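Local atomic coordinates of ferrichrome ABC transporter substrate-binding protein (Staphylococcus pseudintermedius, PDB entry 5FLY), a protein that binds the iron siderophore ferrichrome and probably delivers it to an ABC transporter, as a class III solute-binding protein. Residues Ile19-Asp24 / Pro102-Asp107; Lys23-Ile28 / Pro82-Thr87; Leu42-Val47 / Asp122-Ser127; Asn112-Gln117 / Lys132-Trp137. One frame throughout, in Å; residues are numbered along the deposited sequence.

Contact 1 of 4, residues Ile19-Asp24 / Pro102-Asp107; sequences IDIPKD and PTIAFD
Ile-19 and Ile-104 share the same first torsion: in each, CG1 is anti to the carbonyl carbon and CG2 anti to the backbone N. Ile-21 differs. Its chi1 of 64° sets CG1 between the backbone N and the carbonyl carbon and leaves CG2 beside the N, where it faces segment 102-107. That CG2 touches two residues: it lies 4.2 Å from Ile-104 CD1 and 4.2 Å from Pro-102 CB. The Ile-21 and Ile-104 side chains cross at about a right angle. Ile-19 CG2 is 4.4 Å from Ile-104 CG1, and both CG2 and CD1 of Ile-19 rest near the carbonyl oxygen of Thr-103. Pro-102 packs its ring against the backbone, with CB 3.5 Å from Asp-20 O. The two strands belong to different sheets. Strand 15-22 pairs with strand 5-12 in a hairpin, and strand 103-106 is an outermost strand of the five-stranded parallel sheet. The axes of strand segments 19-22 and 103-106 come within 7.9 Å, at 123° between their N-to-C directions, far from the geometry of sheet partners. Leu-84 also touches Ile-21, and Phe-8 of the hairpin touches Ile-104. Asp-20 points away from segment 102-107, and its OD1 binds a cadmium ion. The chemistry is therefore apolar packing of branched side chains and a proline ring, which lays the hairpin against the sheet without joining it by backbone pairing.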
loop_
_atom_site.group_PDB
_atom_site.type_symbol
_atom_site.label_atom_id
_atom_site.label_comp_id
_atom_site.label_asym_id
_atom_site.label_seq_id
_atom_site.Cartn_x
_atom_site.Cartn_y
_atom_site.Cartn_z
ATOM N N ILE A 19 -23.502 3.454 -3.684
ATOM C CA ILE A 19 -23.221 4.873 -3.745
ATOM C C ILE A 19 -23.370 5.330 -5.191
ATOM O O ILE A 19 -22.654 4.861 -6.060
ATOM C CB ILE A 19 -21.819 5.175 -3.223
ATOM C CG1 ILE A 19 -21.696 4.670 -1.780
ATOM C CG2 ILE A 19 -21.521 6.677 -3.333
ATOM C CD1 ILE A 19 -20.327 4.805 -1.194
ATOM N N ASP A 20 -24.313 6.232 -5.444
ATOM C CA ASP A 20 -24.513 6.755 -6.790
ATOM C C ASP A 20 -23.397 7.751 -7.149
ATOM O O ASP A 20 -23.199 8.758 -6.465
ATOM C CB ASP A 20 -25.907 7.407 -6.913
ATOM C CG ASP A 20 -27.059 6.366 -6.942
ATOM O OD1 ASP A 20 -26.956 5.313 -7.614
ATOM O OD2 ASP A 20 -28.088 6.591 -6.274
ATOM N N ILE A 21 -22.664 7.452 -8.216
ATOM C CA ILE A 21 -21.558 8.293 -8.675
ATOM C C ILE A 21 -21.712 8.555 -10.173
ATOM O O ILE A 21 -22.531 7.915 -10.828
ATOM C CB ILE A 21 -20.186 7.635 -8.379
ATOM C CG1 ILE A 21 -20.002 6.321 -9.154
ATOM C CG2 ILE A 21 -20.048 7.398 -6.875
ATOM C CD1 ILE A 21 -18.562 5.884 -9.215
ATOM N N PRO A 22 -20.937 9.503 -10.718
ATOM C CA PRO A 22 -21.053 9.704 -12.162
ATOM C C PRO A 22 -20.685 8.439 -12.931
ATOM O O PRO A 22 -19.775 7.718 -12.533
ATOM C CB PRO A 22 -20.063 10.849 -12.439
ATOM C CG PRO A 22 -19.890 11.530 -11.142
ATOM C CD PRO A 22 -19.980 10.441 -10.111
ATOM N N LYS A 23 -21.385 8.171 -14.030
ATOM C CA LYS A 23 -21.004 7.083 -14.925
ATOM C C LYS A 23 -19.599 7.306 -15.464
ATOM O O LYS A 23 -18.806 6.368 -15.579
ATOM C CB LYS A 23 -21.998 6.967 -16.082
ATOM C CG LYS A 23 -21.723 5.814 -17.016
ATOM C CD LYS A 23 -22.858 5.626 -18.034
ATOM C CE LYS A 23 -22.888 6.713 -19.114
ATOM N NZ LYS A 23 -21.671 6.732 -20.004
ATOM N N ASP A 24 -19.316 8.560 -15.812
ATOM C CA ASP A 24 -17.990 8.981 -16.247
ATOM C C ASP A 24 -17.503 10.172 -15.429
ATOM O O ASP A 24 -17.751 11.324 -15.790
ATOM C CB ASP A 24 -18.028 9.333 -17.724
ATOM C CG ASP A 24 -16.662 9.746 -18.286
ATOM O OD1 ASP A 24 -15.595 9.457 -17.677
ATOM O OD2 ASP A 24 -16.675 10.333 -19.391
ATOM N N PRO A 102 -20.796 13.397 -4.552
ATOM C CA PRO A 102 -20.763 11.961 -4.245
ATOM C C PRO A 102 -19.403 11.566 -3.688
ATOM O O PRO A 102 -18.376 11.906 -4.283
ATOM C CB PRO A 102 -21.031 11.311 -5.601
ATOM C CG PRO A 102 -21.888 12.302 -6.303
ATOM C CD PRO A 102 -21.395 13.654 -5.874
ATOM N N THR A 103 -19.411 10.880 -2.550
ATOM C CA THR A 103 -18.195 10.585 -1.803
ATOM C C THR A 103 -18.120 9.094 -1.500
ATOM O O THR A 103 -19.060 8.519 -0.931
ATOM C CB THR A 103 -18.133 11.393 -0.483
ATOM O OG1 THR A 103 -17.973 12.794 -0.773
ATOM C CG2 THR A 103 -16.964 10.929 0.398
ATOM N N ILE A 104 -17.015 8.474 -1.912
ATOM C CA ILE A 104 -16.690 7.102 -1.522
ATOM C C ILE A 104 -15.612 7.136 -0.455
ATOM O O ILE A 104 -14.449 7.475 -0.719
ATOM C CB ILE A 104 -16.206 6.236 -2.700
ATOM C CG1 ILE A 104 -17.195 6.305 -3.866
ATOM C CG2 ILE A 104 -16.063 4.805 -2.281
ATOM C CD1 ILE A 104 -16.637 5.764 -5.136
ATOM N N ALA A 105 -16.023 6.786 0.759
ATOM C CA ALA A 105 -15.135 6.728 1.900
ATOM C C ALA A 105 -14.793 5.269 2.175
ATOM O O ALA A 105 -15.489 4.548 2.893
ATOM C CB ALA A 105 -15.769 7.381 3.087
ATOM N N PHE A 106 -13.711 4.835 1.552
ATOM C CA PHE A 106 -13.308 3.445 1.619
ATOM C C PHE A 106 -12.932 2.977 3.017
ATOM O O PHE A 106 -12.165 3.632 3.729
ATOM C CB PHE A 106 -12.116 3.200 0.708
ATOM C CG PHE A 106 -12.474 3.040 -0.747
ATOM C CD1 PHE A 106 -12.913 1.819 -1.230
ATOM C CD2 PHE A 106 -12.357 4.106 -1.622
ATOM C CE1 PHE A 106 -13.257 1.670 -2.570
ATOM C CE2 PHE A 106 -12.671 3.962 -2.954
ATOM C CZ PHE A 106 -13.136 2.742 -3.426
ATOM N N ASP A 107 -13.470 1.812 3.361
ATOM C CA ASP A 107 -12.973 0.994 4.474
ATOM C C ASP A 107 -11.827 0.192 3.868
ATOM O O ASP A 107 -12.036 -0.860 3.254
ATOM C CB ASP A 107 -14.089 0.101 5.050
ATOM C CG ASP A 107 -13.716 -0.609 6.369
ATOM O OD1 ASP A 107 -12.548 -0.738 6.789
ATOM O OD2 ASP A 107 -14.662 -1.100 6.989
#

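Contact 2 of 4, residues Lys23-Ile28 / Pro82-Thr87; sequences KDPKRI and PDLIIT
Asp-83 reaches the 23-28 loop with its carboxylate, which grips two successive backbone N-H groups. From CB, the first torsion (chi1 63°) sets CG between the backbone N and the carbonyl carbon and turns it to the loop. Beyond it the two oxygens divide the work. OD2 accepts from Lys-26 N at 2.8 Å through its syn lone pair, in a nearly straight bond (173°). OD1 accepts from Arg-27 N at 2.9 Å, with the donor above the carboxylate plane. The backbone answers in the other direction, as Asp-83 N donates to Arg-27 O at 2.8 Å. Beside this polar group, Pro-25 and Leu-84 lie side by side, with CG of the proline 4.0 Å from CD2 of the leucine. Ile-28 CG2 packs on Ile-86 CG1 at 3.9 Å. Ile-28 pairs with Leu-84 in a parallel bridge. Pro-82 touches Ile-100 of helix 94-100, and Leu-84 touches Ile-21 of strand 15-22. The loop leads from that strand into strand 28-30, which lies between strands 46-50 and 84-88 of the parallel sheet.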
loop_
_atom_site.group_PDB
_atom_site.type_symbol
_atom_site.label_atom_id
_atom_site.label_comp_id
_atom_site.label_asym_id
_atom_site.label_seq_id
_atom_site.Cartn_x
_atom_site.Cartn_y
_atom_site.Cartn_z
ATOM N N LYS A 23 -21.385 8.171 -14.030
ATOM C CA LYS A 23 -21.004 7.083 -14.925
ATOM C C LYS A 23 -19.599 7.306 -15.464
ATOM O O LYS A 23 -18.806 6.368 -15.579
ATOM C CB LYS A 23 -21.998 6.967 -16.082
ATOM C CG LYS A 23 -21.723 5.814 -17.016
ATOM C CD LYS A 23 -22.858 5.626 -18.034
ATOM C CE LYS A 23 -22.888 6.713 -19.114
ATOM N NZ LYS A 23 -21.671 6.732 -20.004
ATOM N N ASP A 24 -19.316 8.560 -15.812
ATOM C CA ASP A 24 -17.990 8.981 -16.247
ATOM C C ASP A 24 -17.503 10.172 -15.429
ATOM O O ASP A 24 -17.751 11.324 -15.790
ATOM C CB ASP A 24 -18.028 9.333 -17.724
ATOM C CG ASP A 24 -16.662 9.746 -18.286
ATOM O OD1 ASP A 24 -15.595 9.457 -17.677
ATOM O OD2 ASP A 24 -16.675 10.333 -19.391
ATOM N N PRO A 25 -16.809 9.901 -14.312
ATOM C CA PRO A 25 -16.369 10.998 -13.451
ATOM C C PRO A 25 -15.383 11.926 -14.167
ATOM O O PRO A 25 -14.401 11.468 -14.741
ATOM C CB PRO A 25 -15.706 10.276 -12.267
ATOM C CG PRO A 25 -16.279 8.900 -12.283
ATOM C CD PRO A 25 -16.509 8.586 -13.730
ATOM N N LYS A 26 -15.679 13.219 -14.128
ATOM C CA LYS A 26 -14.925 14.237 -14.849
ATOM C C LYS A 26 -14.007 15.056 -13.940
ATOM O O LYS A 26 -13.081 15.691 -14.428
ATOM C CB LYS A 26 -15.884 15.200 -15.569
ATOM C CG LYS A 26 -16.771 14.537 -16.617
ATOM C CD LYS A 26 -15.963 13.885 -17.719
ATOM C CE LYS A 26 -16.851 13.566 -18.918
ATOM N NZ LYS A 26 -16.084 12.898 -20.022
ATOM N N ARG A 27 -14.272 15.054 -12.634
ATOM C CA ARG A 27 -13.542 15.911 -11.705
ATOM C C ARG A 27 -13.446 15.209 -10.358
ATOM O O ARG A 27 -14.210 15.486 -9.449
ATOM C CB ARG A 27 -14.220 17.280 -11.552
ATOM C CG ARG A 27 -14.285 18.092 -12.838
ATOM C CD ARG A 27 -14.795 19.507 -12.585
ATOM N NE ARG A 27 -13.867 20.280 -11.769
ATOM C CZ ARG A 27 -12.745 20.831 -12.220
ATOM N NH1 ARG A 27 -12.407 20.686 -13.488
ATOM N NH2 ARG A 27 -11.951 21.501 -11.397
ATOM N N ILE A 28 -12.477 14.308 -10.251
ATOM C CA ILE A 28 -12.277 13.506 -9.051
ATOM C C ILE A 28 -11.270 14.179 -8.144
ATOM O O ILE A 28 -10.218 14.616 -8.599
ATOM C CB ILE A 28 -11.761 12.090 -9.374
ATOM C CG1 ILE A 28 -12.653 11.411 -10.404
ATOM C CG2 ILE A 28 -11.675 11.238 -8.098
ATOM C CD1 ILE A 28 -12.202 10.000 -10.771
ATOM N N PRO A 82 -15.608 19.241 -7.512
ATOM C CA PRO A 82 -15.554 17.821 -7.861
ATOM C C PRO A 82 -16.917 17.241 -8.239
ATOM O O PRO A 82 -17.938 17.759 -7.774
ATOM C CB PRO A 82 -15.039 17.162 -6.572
ATOM C CG PRO A 82 -15.444 18.098 -5.481
ATOM C CD PRO A 82 -15.404 19.465 -6.066
ATOM N N ASP A 83 -16.941 16.199 -9.063
ATOM C CA ASP A 83 -18.167 15.415 -9.215
ATOM C C ASP A 83 -18.047 14.075 -8.482
ATOM O O ASP A 83 -19.008 13.310 -8.426
ATOM C CB ASP A 83 -18.540 15.225 -10.698
ATOM C CG ASP A 83 -17.513 14.448 -11.513
ATOM O OD1 ASP A 83 -16.430 14.080 -11.019
ATOM O OD2 ASP A 83 -17.825 14.218 -12.712
ATOM N N LEU A 84 -16.891 13.833 -7.866
ATOM C CA LEU A 84 -16.650 12.620 -7.100
ATOM C C LEU A 84 -15.484 12.870 -6.160
ATOM O O LEU A 84 -14.457 13.408 -6.583
ATOM C CB LEU A 84 -16.348 11.426 -8.031
ATOM C CG LEU A 84 -16.000 10.101 -7.348
ATOM C CD1 LEU A 84 -17.170 9.563 -6.551
ATOM C CD2 LEU A 84 -15.548 9.058 -8.379
ATOM N N ILE A 85 -15.643 12.455 -4.897
ATOM C CA ILE A 85 -14.598 12.560 -3.883
ATOM C C ILE A 85 -14.275 11.172 -3.348
ATOM O O ILE A 85 -15.186 10.406 -3.089
ATOM C CB ILE A 85 -15.039 13.467 -2.721
ATOM C CG1 ILE A 85 -15.340 14.882 -3.236
ATOM C CG2 ILE A 85 -13.987 13.487 -1.623
ATOM C CD1 ILE A 85 -16.141 15.727 -2.264
ATOM N N ILE A 86 -12.981 10.850 -3.244
ATOM C CA ILE A 86 -12.504 9.575 -2.723
ATOM C C ILE A 86 -11.735 9.827 -1.443
ATOM O O ILE A 86 -10.821 10.633 -1.422
ATOM C CB ILE A 86 -11.557 8.835 -3.717
ATOM C CG1 ILE A 86 -12.160 8.763 -5.118
ATOM C CG2 ILE A 86 -11.181 7.438 -3.179
ATOM C CD1 ILE A 86 -13.442 8.004 -5.201
ATOM N N THR A 87 -12.115 9.149 -0.365
ATOM C CA THR A 87 -11.396 9.288 0.898
ATOM C C THR A 87 -11.460 7.978 1.672
ATOM O O THR A 87 -11.825 6.938 1.112
ATOM C CB THR A 87 -11.961 10.462 1.755
ATOM O OG1 THR A 87 -11.045 10.755 2.823
ATOM C CG2 THR A 87 -13.372 10.159 2.280
#

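Contact 3 of 4, residues Leu42-Val47 / Asp122-Ser127; sequences LDANIV and DIVGKS
Lys-126 NZ donates to Leu-42 O at 2.8 Å, approaching nearly along the C=O axis. The lysine arrives as an extended chain, and its CD also passes 3.2 Å from the same oxygen. Beside this bond, Val-124 spreads its two methyls over two partners: CG1 meets Ala-44 CB at 3.7 Å, and CG2 meets Leu-42 CD1 at 4.0 Å. Next comes a water that donates to Asp-43 OD2 and accepts from Lys-126 NZ, at 3.1 Å from that nitrogen. It links the opposite charges, whose direct separation, Asp-43 OD2 to Lys-126 NZ, is 4.5 Å. Two helix ends set these groups in place. Asp-43, with positive phi, is the C-prime residue of a Schellman motif closing helix 36-41. Gly-125, also with positive phi, follows the last turn of helix 113-124, and Lys-126 is the N-cap residue of helix 127-152. Leu-39 of helix 36-41 touches both Ala-44 and Val-124. The contact thus joins helix ends at the surface by a charged donor on a backbone carbonyl, and the water-bridged aspartate probably adds some attraction, short of a salt bridge.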
loop_
_atom_site.group_PDB
_atom_site.type_symbol
_atom_site.label_atom_id
_atom_site.label_comp_id
_atom_site.label_asym_id
_atom_site.label_seq_id
_atom_site.Cartn_x
_atom_site.Cartn_y
_atom_site.Cartn_z
ATOM N N LEU A 42 -4.870 4.543 -14.406
ATOM C CA LEU A 42 -6.009 4.366 -15.304
ATOM C C LEU A 42 -6.422 5.658 -16.021
ATOM O O LEU A 42 -7.466 5.690 -16.690
ATOM C CB LEU A 42 -7.207 3.803 -14.528
ATOM C CG LEU A 42 -7.068 2.363 -14.008
ATOM C CD1 LEU A 42 -8.218 2.039 -13.087
ATOM C CD2 LEU A 42 -7.016 1.360 -15.163
ATOM N N ASP A 43 -5.581 6.692 -15.916
ATOM C CA ASP A 43 -5.803 7.996 -16.541
ATOM C C ASP A 43 -7.156 8.576 -16.157
ATOM O O ASP A 43 -7.867 9.141 -16.996
ATOM C CB ASP A 43 -5.701 7.919 -18.069
ATOM C CG ASP A 43 -5.614 9.298 -18.717
ATOM O OD1 ASP A 43 -4.993 10.210 -18.118
ATOM O OD2 ASP A 43 -6.175 9.475 -19.821
ATOM N N ALA A 44 -7.502 8.443 -14.879
ATOM C CA ALA A 44 -8.716 9.059 -14.355
ATOM C C ALA A 44 -8.666 10.584 -14.417
ATOM O O ALA A 44 -7.586 11.203 -14.410
ATOM C CB ALA A 44 -8.953 8.618 -12.926
ATOM N N ASN A 45 -9.849 11.194 -14.454
ATOM C CA ASN A 45 -9.956 12.650 -14.500
ATOM C C ASN A 45 -9.797 13.267 -13.110
ATOM O O ASN A 45 -10.770 13.708 -12.481
ATOM C CB ASN A 45 -11.292 13.053 -15.128
ATOM C CG ASN A 45 -11.428 12.562 -16.571
ATOM O OD1 ASN A 45 -10.512 12.745 -17.385
ATOM N ND2 ASN A 45 -12.551 11.921 -16.890
ATOM N N ILE A 46 -8.558 13.324 -12.636
ATOM C CA ILE A 46 -8.275 13.778 -11.279
ATOM C C ILE A 46 -7.947 15.266 -11.277
ATOM O O ILE A 46 -7.067 15.722 -12.033
ATOM C CB ILE A 46 -7.099 12.998 -10.658
ATOM C CG1 ILE A 46 -7.430 11.502 -10.573
ATOM C CG2 ILE A 46 -6.729 13.577 -9.283
ATOM C CD1 ILE A 46 -6.250 10.618 -10.228
ATOM N N VAL A 47 -8.652 16.028 -10.445
ATOM C CA VAL A 47 -8.435 17.468 -10.350
ATOM C C VAL A 47 -7.886 17.916 -8.998
ATOM O O VAL A 47 -7.539 19.074 -8.826
ATOM C CB VAL A 47 -9.734 18.263 -10.635
ATOM C CG1 VAL A 47 -10.186 18.057 -12.081
ATOM C CG2 VAL A 47 -10.849 17.886 -9.660
ATOM N N ASP A 122 -13.662 -0.049 -11.800
ATOM C CA ASP A 122 -15.114 0.073 -11.790
ATOM C C ASP A 122 -15.548 1.538 -11.728
ATOM O O ASP A 122 -16.485 1.942 -12.417
ATOM C CB ASP A 122 -15.713 -0.710 -10.612
ATOM C CG ASP A 122 -15.555 -2.219 -10.763
ATOM O OD1 ASP A 122 -15.398 -2.694 -11.917
ATOM O OD2 ASP A 122 -15.609 -2.940 -9.730
ATOM N N ILE A 123 -14.859 2.335 -10.916
ATOM C CA ILE A 123 -15.183 3.744 -10.776
ATOM C C ILE A 123 -15.098 4.478 -12.101
ATOM O O ILE A 123 -16.003 5.245 -12.437
ATOM C CB ILE A 123 -14.250 4.419 -9.738
ATOM C CG1 ILE A 123 -14.649 3.958 -8.337
ATOM C CG2 ILE A 123 -14.338 5.942 -9.806
ATOM C CD1 ILE A 123 -13.670 4.291 -7.240
ATOM N N VAL A 124 -14.018 4.251 -12.847
ATOM C CA VAL A 124 -13.757 5.044 -14.053
ATOM C C VAL A 124 -14.173 4.334 -15.334
ATOM O O VAL A 124 -13.989 4.879 -16.427
ATOM C CB VAL A 124 -12.275 5.433 -14.189
ATOM C CG1 VAL A 124 -11.853 6.322 -13.017
ATOM C CG2 VAL A 124 -11.388 4.199 -14.322
ATOM N N GLY A 125 -14.725 3.134 -15.202
ATOM C CA GLY A 125 -15.207 2.388 -16.350
ATOM C C GLY A 125 -14.094 1.822 -17.213
ATOM O O GLY A 125 -14.185 1.830 -18.446
ATOM N N LYS A 126 -13.030 1.354 -16.569
ATOM C CA LYS A 126 -11.909 0.737 -17.279
ATOM C C LYS A 126 -11.559 -0.638 -16.704
ATOM O O LYS A 126 -10.394 -0.979 -16.478
ATOM C CB LYS A 126 -10.696 1.673 -17.261
ATOM C CG LYS A 126 -10.922 2.925 -18.117
ATOM C CD LYS A 126 -9.814 3.944 -18.045
ATOM C CE LYS A 126 -10.225 5.217 -18.808
ATOM N NZ LYS A 126 -9.247 6.320 -18.699
ATOM N N SER A 127 -12.580 -1.457 -16.513
ATOM C CA SER A 127 -12.360 -2.803 -15.996
ATOM C C SER A 127 -11.504 -3.640 -16.956
ATOM O O SER A 127 -10.730 -4.482 -16.512
ATOM C CB SER A 127 -13.696 -3.499 -15.718
ATOM O OG SER A 127 -14.355 -2.889 -14.613
HETATM O O HOH W 1 -7.834 7.575 -21.117
#

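Contact 4 of 4, residues Asn112-Gln117 / Lys132-Trp137; sequences NYLEQQ and KWKADW
Tyr-113 and Trp-137 cross obliquely, with the tyrosine ring and the five-membered indole ring at 77°. The phenol oxygen lies at the indole edge, in its plane. Trp-137 NE1 donates to Tyr-113 OH at 2.8 Å, in a bond of 162°. Tyr-113 CE2 also lies 4.1 Å from Trp-137 CE2, so apolar contact accompanies the polar one. The Tyr-113 side chain is about 8 Å from the bound polyether. Leu-114 fills the middle. Its CD2 lies 3.8 Å from Trp-133 CH2 and 4.0 Å from Trp-137 CD1, oblique to both indoles. The other methyl, CD1, meets Lys-134 CE at 4.0 Å, where the two side chains cross at about a right angle. The lysine runs on, extended, to a salt bridge with Glu-118. Gln-117 crosses Trp-133 at about a right angle too. Its CG, anti to the backbone N, sits 3.8 Å from Trp-133 CZ3, while NE2 bonds to Gly-38 O. Helix segments 113-117 and 132-137 run roughly antiparallel, at 156°. A capping box of Asn-112 and Glu-115 starts the first. The second belongs to helix 127-152, the long helix linking the two lobes, as in class III binding proteins. From helix 262-278, Leu-265 touches Tyr-113 and Trp-137, and Pro-262 touches Trp-133 and Gln-117. The indole N-H is satisfied between buried rings, and the bond helps hold the two rings in this relation.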
loop_
_atom_site.group_PDB
_atom_site.type_symbol
_atom_site.label_atom_id
_atom_site.label_comp_id
_atom_site.label_asym_id
_atom_site.label_seq_id
_atom_site.Cartn_x
_atom_site.Cartn_y
_atom_site.Cartn_z
ATOM N N ASN A 112 -8.369 -6.424 -0.808
ATOM C CA ASN A 112 -6.957 -6.731 -1.016
ATOM C C ASN A 112 -6.493 -5.886 -2.195
ATOM O O ASN A 112 -7.300 -5.234 -2.857
ATOM C CB ASN A 112 -6.693 -8.236 -1.217
ATOM C CG ASN A 112 -7.191 -8.781 -2.556
ATOM O OD1 ASN A 112 -7.024 -8.178 -3.613
ATOM N ND2 ASN A 112 -7.789 -9.964 -2.507
ATOM N N TYR A 113 -5.191 -5.869 -2.438
ATOM C CA TYR A 113 -4.609 -4.886 -3.341
ATOM C C TYR A 113 -5.049 -5.050 -4.792
ATOM O O TYR A 113 -5.098 -4.074 -5.528
ATOM C CB TYR A 113 -3.082 -4.930 -3.220
ATOM C CG TYR A 113 -2.370 -6.068 -3.907
ATOM C CD1 TYR A 113 -2.469 -7.377 -3.452
ATOM C CD2 TYR A 113 -1.527 -5.805 -4.967
ATOM C CE1 TYR A 113 -1.793 -8.407 -4.093
ATOM C CE2 TYR A 113 -0.848 -6.809 -5.602
ATOM C CZ TYR A 113 -0.969 -8.107 -5.159
ATOM O OH TYR A 113 -0.257 -9.085 -5.827
ATOM N N LEU A 114 -5.381 -6.273 -5.195
ATOM C CA LEU A 114 -5.877 -6.512 -6.550
ATOM C C LEU A 114 -7.355 -6.114 -6.674
ATOM O O LEU A 114 -7.741 -5.434 -7.628
ATOM C CB LEU A 114 -5.677 -7.984 -6.944
ATOM C CG LEU A 114 -4.214 -8.452 -6.976
ATOM C CD1 LEU A 114 -4.093 -9.929 -7.325
ATOM C CD2 LEU A 114 -3.391 -7.646 -7.947
ATOM N N GLU A 115 -8.167 -6.526 -5.705
ATOM C CA GLU A 115 -9.570 -6.089 -5.604
ATOM C C GLU A 115 -9.664 -4.563 -5.573
ATOM O O GLU A 115 -10.584 -3.965 -6.102
ATOM C CB GLU A 115 -10.216 -6.670 -4.338
ATOM C CG GLU A 115 -10.275 -8.198 -4.322
ATOM C CD GLU A 115 -10.755 -8.764 -2.987
ATOM O OE1 GLU A 115 -10.672 -8.062 -1.948
ATOM O OE2 GLU A 115 -11.228 -9.926 -2.983
ATOM N N GLN A 116 -8.701 -3.938 -4.914
ATOM C CA GLN A 116 -8.671 -2.485 -4.828
ATOM C C GLN A 116 -8.539 -1.849 -6.223
ATOM O O GLN A 116 -9.256 -0.920 -6.566
ATOM C CB GLN A 116 -7.516 -2.064 -3.915
ATOM C CG GLN A 116 -7.314 -0.571 -3.725
ATOM C CD GLN A 116 -6.131 -0.306 -2.835
ATOM O OE1 GLN A 116 -6.213 -0.491 -1.621
ATOM N NE2 GLN A 116 -5.001 0.065 -3.432
ATOM N N GLN A 117 -7.640 -2.376 -7.041
ATOM C CA GLN A 117 -7.413 -1.789 -8.349
ATOM C C GLN A 117 -8.616 -2.102 -9.239
ATOM O O GLN A 117 -9.025 -1.289 -10.072
ATOM C CB GLN A 117 -6.105 -2.297 -8.949
ATOM C CG GLN A 117 -5.737 -1.649 -10.286
ATOM C CD GLN A 117 -5.576 -0.128 -10.240
ATOM O OE1 GLN A 117 -5.594 0.479 -9.178
ATOM N NE2 GLN A 117 -5.424 0.485 -11.410
ATOM N N LYS A 132 -6.201 -6.635 -17.906
ATOM C CA LYS A 132 -4.934 -6.799 -18.625
ATOM C C LYS A 132 -3.745 -6.567 -17.682
ATOM O O LYS A 132 -2.820 -7.374 -17.626
ATOM C CB LYS A 132 -4.855 -5.850 -19.827
ATOM C CG LYS A 132 -3.502 -5.846 -20.544
ATOM C CD LYS A 132 -3.447 -4.836 -21.695
ATOM C CE LYS A 132 -2.068 -4.847 -22.350
ATOM N NZ LYS A 132 -2.028 -4.028 -23.602
ATOM N N TRP A 133 -3.791 -5.473 -16.930
ATOM C CA TRP A 133 -2.766 -5.192 -15.937
ATOM C C TRP A 133 -2.620 -6.339 -14.934
ATOM O O TRP A 133 -1.515 -6.784 -14.623
ATOM C CB TRP A 133 -3.095 -3.902 -15.187
ATOM C CG TRP A 133 -2.215 -3.738 -14.004
ATOM C CD1 TRP A 133 -0.939 -3.278 -14.011
ATOM C CD2 TRP A 133 -2.524 -4.065 -12.639
ATOM N NE1 TRP A 133 -0.424 -3.301 -12.735
ATOM C CE2 TRP A 133 -1.379 -3.773 -11.876
ATOM C CE3 TRP A 133 -3.657 -4.567 -11.992
ATOM C CZ2 TRP A 133 -1.333 -3.966 -10.493
ATOM C CZ3 TRP A 133 -3.609 -4.765 -10.617
ATOM C CH2 TRP A 133 -2.453 -4.459 -9.883
ATOM N N LYS A 134 -3.742 -6.811 -14.414
ATOM C CA LYS A 134 -3.731 -7.916 -13.454
ATOM C C LYS A 134 -3.094 -9.189 -14.016
ATOM O O LYS A 134 -2.292 -9.846 -13.352
ATOM C CB LYS A 134 -5.156 -8.203 -13.000
ATOM C CG LYS A 134 -5.255 -9.175 -11.866
ATOM C CD LYS A 134 -6.690 -9.441 -11.505
ATOM C CE LYS A 134 -6.790 -10.363 -10.314
ATOM N NZ LYS A 134 -8.190 -10.728 -10.078
ATOM N N ALA A 135 -3.463 -9.545 -15.239
ATOM C CA ALA A 135 -2.920 -10.746 -15.865
ATOM C C ALA A 135 -1.416 -10.623 -16.062
ATOM O O ALA A 135 -0.685 -11.577 -15.816
ATOM C CB ALA A 135 -3.597 -11.005 -17.184
ATOM N N ASP A 136 -0.960 -9.447 -16.480
ATOM C CA ASP A 136 0.468 -9.211 -16.672
ATOM C C ASP A 136 1.212 -9.289 -15.344
ATOM O O ASP A 136 2.293 -9.885 -15.246
ATOM C CB ASP A 136 0.728 -7.847 -17.312
ATOM C CG ASP A 136 0.213 -7.744 -18.741
ATOM O OD1 ASP A 136 0.002 -8.787 -19.389
ATOM O OD2 ASP A 136 0.028 -6.603 -19.218
ATOM N N TRP A 137 0.629 -8.676 -14.321
ATOM C CA TRP A 137 1.220 -8.680 -12.982
ATOM C C TRP A 137 1.349 -10.102 -12.422
ATOM O O TRP A 137 2.372 -10.479 -11.841
ATOM C CB TRP A 137 0.370 -7.801 -12.050
ATOM C CG TRP A 137 0.725 -7.904 -10.605
ATOM C CD1 TRP A 137 0.074 -8.617 -9.635
ATOM C CD2 TRP A 137 1.814 -7.248 -9.960
ATOM N NE1 TRP A 137 0.706 -8.445 -8.428
ATOM C CE2 TRP A 137 1.782 -7.618 -8.604
ATOM C CE3 TRP A 137 2.825 -6.400 -10.404
ATOM C CZ2 TRP A 137 2.720 -7.148 -7.683
ATOM C CZ3 TRP A 137 3.758 -5.936 -9.489
ATOM C CH2 TRP A 137 3.697 -6.311 -8.151
#

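Contacts 1 and 2 meet at the parallel sheet, where strands 103-106 and 84-88 are neighbours, and both start from the chain around Lys-23 and Asp-24. Contact 1 is apolar across two sheets, whereas contact 2 adds backbone and carboxylate bonds. Both are partly buried. Contact 3 lies at the surface. It reaches the sheet beside contact 2 through Ile-28, which bonds to Asn-45 and Val-47. It also meets contact 1 through Ile-123, which packs on Ile-104 and Phe-106. Contact 4 is buried, packs helix on helix, and shares helix 113-124 with contact 3; Leu-42 touches Gln-117. Its hydrogen bond from indole N-H to phenol oxygen contrasts with the lysine and water of contact 3. Contacts 1 and 2 do not touch contact 4.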